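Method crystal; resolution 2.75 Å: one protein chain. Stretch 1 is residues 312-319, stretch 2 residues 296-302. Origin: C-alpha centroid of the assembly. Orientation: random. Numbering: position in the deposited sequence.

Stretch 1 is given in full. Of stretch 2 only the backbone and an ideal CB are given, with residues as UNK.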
# COMPACT_ATOMS: atom_id res chain seq x y z
N THR A 312 13.48 21.72 -6.17
CA THR A 312 14.74 21.19 -5.63
C THR A 312 14.87 19.67 -5.74
O THR A 312 14.17 18.94 -5.07
CB THR A 312 14.93 21.60 -4.18
OG1 THR A 312 15.11 23.01 -4.10
CG2 THR A 312 16.17 20.93 -3.62
N TYR A 313 15.78 19.21 -6.61
CA TYR A 313 16.06 17.78 -6.78
C TYR A 313 17.19 17.27 -5.85
O TYR A 313 18.29 17.81 -5.82
CB TYR A 313 16.43 17.48 -8.24
CG TYR A 313 15.31 17.63 -9.24
CD1 TYR A 313 14.83 16.53 -9.95
CD2 TYR A 313 14.74 18.87 -9.51
CE1 TYR A 313 13.82 16.66 -10.87
CE2 TYR A 313 13.72 19.01 -10.44
CZ TYR A 313 13.27 17.90 -11.12
OH TYR A 313 12.26 18.04 -12.04
N VAL A 314 16.91 16.22 -5.09
CA VAL A 314 17.90 15.57 -4.23
C VAL A 314 18.11 14.13 -4.72
O VAL A 314 17.37 13.23 -4.36
CB VAL A 314 17.42 15.55 -2.77
CG1 VAL A 314 18.45 14.94 -1.88
CG2 VAL A 314 17.11 16.96 -2.31
N THR A 315 19.12 13.91 -5.55
CA THR A 315 19.38 12.61 -6.16
C THR A 315 20.67 11.95 -5.65
O THR A 315 21.49 12.58 -4.97
CB THR A 315 19.48 12.71 -7.69
OG1 THR A 315 20.56 13.58 -8.03
CG2 THR A 315 18.23 13.28 -8.26
N GLY A 316 20.86 10.68 -5.99
CA GLY A 316 22.01 9.93 -5.53
C GLY A 316 22.08 9.75 -4.04
O GLY A 316 23.16 9.60 -3.50
N CYS A 317 20.93 9.75 -3.36
CA CYS A 317 20.88 9.80 -1.90
C CYS A 317 21.45 8.55 -1.25
O CYS A 317 21.44 7.47 -1.84
CB CYS A 317 19.47 10.04 -1.37
SG CYS A 317 18.90 11.72 -1.46
N GLN A 318 21.92 8.76 -0.02
CA GLN A 318 22.57 7.77 0.83
C GLN A 318 21.94 6.38 0.75
O GLN A 318 22.38 5.52 -0.03
CB GLN A 318 22.57 8.29 2.28
CG GLN A 318 23.21 7.36 3.32
CD GLN A 318 23.48 8.05 4.66
OE1 GLN A 318 23.43 9.27 4.78
NE2 GLN A 318 23.77 7.24 5.68
N ASN A 319 20.90 6.15 1.56
CA ASN A 319 20.16 4.89 1.54
C ASN A 319 18.81 5.04 0.84
O ASN A 319 17.76 5.05 1.48
CB ASN A 319 19.97 4.36 2.96
CG ASN A 319 21.18 3.60 3.47
OD1 ASN A 319 21.52 2.53 2.95
ND2 ASN A 319 21.84 4.14 4.49
N UNK A 296 23.12 14.63 7.04
CA UNK A 296 22.85 13.62 6.02
C UNK A 296 23.67 13.87 4.78
O UNK A 296 24.36 14.88 4.66
CB UNK A 296 21.36 13.59 5.66
N UNK A 297 23.58 12.95 3.83
CA UNK A 297 24.33 13.08 2.59
C UNK A 297 23.49 12.73 1.37
O UNK A 297 22.59 11.91 1.44
CB UNK A 297 25.57 12.19 2.64
N UNK A 298 23.82 13.35 0.25
CA UNK A 298 23.19 13.05 -1.02
C UNK A 298 24.17 13.29 -2.15
O UNK A 298 24.90 14.27 -2.13
CB UNK A 298 21.93 13.89 -1.21
N UNK A 299 24.17 12.44 -3.16
CA UNK A 299 25.02 12.66 -4.31
C UNK A 299 24.92 14.08 -4.87
O UNK A 299 25.94 14.69 -5.22
CB UNK A 299 24.67 11.65 -5.40
N UNK A 300 23.71 14.60 -4.94
CA UNK A 300 23.48 15.87 -5.62
C UNK A 300 22.23 16.58 -5.13
O UNK A 300 21.18 15.99 -4.95
CB UNK A 300 23.38 15.64 -7.13
N UNK A 301 22.35 17.88 -4.91
CA UNK A 301 21.22 18.73 -4.65
C UNK A 301 21.27 19.88 -5.63
O UNK A 301 22.26 20.60 -5.68
CB UNK A 301 21.21 19.22 -3.20
N UNK A 302 20.23 20.05 -6.45
CA UNK A 302 20.19 21.16 -7.41
C UNK A 302 18.79 21.66 -7.68
O UNK A 302 17.81 20.94 -7.52
CB UNK A 302 20.83 20.73 -8.73

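Residues 300-302 run antiparallel to strand 312-315, their axes 4.9 Å apart at closest approach and 173° apart in direction, and a second, shorter pairing follows beyond a corner in each stretch, at 299 and at G316. The side chains of stretch 2 must fit this framework.

Position 296 points sideways, with an ideal CB 4.9 Å from Q318 OE1, and its phi/psi of -93/175 is open to almost any residue. Stretch 1 therefore sets little preference here; the residue is G296, which makes no contact with it.

At 297 the CA-to-CB bond is again sideways and the backbone is extended, with phi/psi of -136/151, which suits a beta-branched or other small to medium side chain. The residue is T297, with chi1 at 70° (p). The Q318 side chain is poorly ordered and its amide is probably turned over in the model, so the 3.2 Å between T297 OG1 and Q318 OE1 is left undecided.

Position 298 is more demanding. Its CB points to the face that carries V314 and C317, and the ideal CB is already 3.7 Å from both V314 CG1 and C317 SG. A small apolar side chain is the natural choice. A298 fills the place with a single methyl, its CB lying 3.7 Å from V314 CG1 and 3.8 Å from C317 SG.

At 299 the chain turns its corner opposite the corner at G316. Phi/psi of -48/-43 does not itself require glycine, but the ideal CB would lie 3.2 Å from G316 CA and 3.3 Å from T315 O, a tight fit that favours the absence of a side chain. G299 meets this constraint, and its N donates a hydrogen bond to G316 O at 3.0 Å.

Position 300 forms a hydrogen-bonded pair with T315: the amide N at 300 donates to T315 O and T315 N donates to the carbonyl O at 300, both at 3.0 Å. Its CB lies on the same face as T315, 3.6 Å from OG1, where a beta-branched, longer aliphatic or polar side chain could be accommodated. L300, with chi1 t and chi2 p, packs its CB 3.6 Å from T315 OG1.

Position 301 faces the other way, onto the side of V314, with an ideal CB 4.8 Å from V314 CG2 and 5.3 Å from T312 CG2. Valine, isoleucine or leucine would suit these methyl groups. V301 puts CG2 4.0 Å from V314 CG2 and CG1 4.1 Å from T312 CG2, while its CA approaches Y313 O at 3.3 Å in a CA-H...O contact.

Position 302 pairs with Y313 through two backbone hydrogen bonds, from Y313 N to the O at 302 (2.8 Å) and from the N at 302 to Y313 O (3.0 Å). Its CB shares a face with Y313 and T315, and stretch 1 offers no charge there, so many polar or long side chains are possible. The residue is E302, whose carboxylate forms no salt bridge with stretch 1.

Stretch 2, residues 296-302: GTAGLVE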
# COMPACT_ATOMS: atom_id res chain seq x y z
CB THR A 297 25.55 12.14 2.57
OG1 THR A 297 25.10 10.79 2.47
CG2 THR A 297 26.38 12.30 3.82
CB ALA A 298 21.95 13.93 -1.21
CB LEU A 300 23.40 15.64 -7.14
CG LEU A 300 23.10 16.83 -8.07
CD1 LEU A 300 24.18 17.88 -7.98
CD2 LEU A 300 22.93 16.36 -9.51
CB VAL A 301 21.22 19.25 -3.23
CG1 VAL A 301 20.22 20.41 -3.10
CG2 VAL A 301 20.90 18.12 -2.27
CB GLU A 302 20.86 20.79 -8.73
CG GLU A 302 20.12 19.77 -9.53
CD GLU A 302 20.65 19.66 -10.95
OE1 GLU A 302 21.20 20.67 -11.46
OE2 GLU A 302 20.50 18.58 -11.56
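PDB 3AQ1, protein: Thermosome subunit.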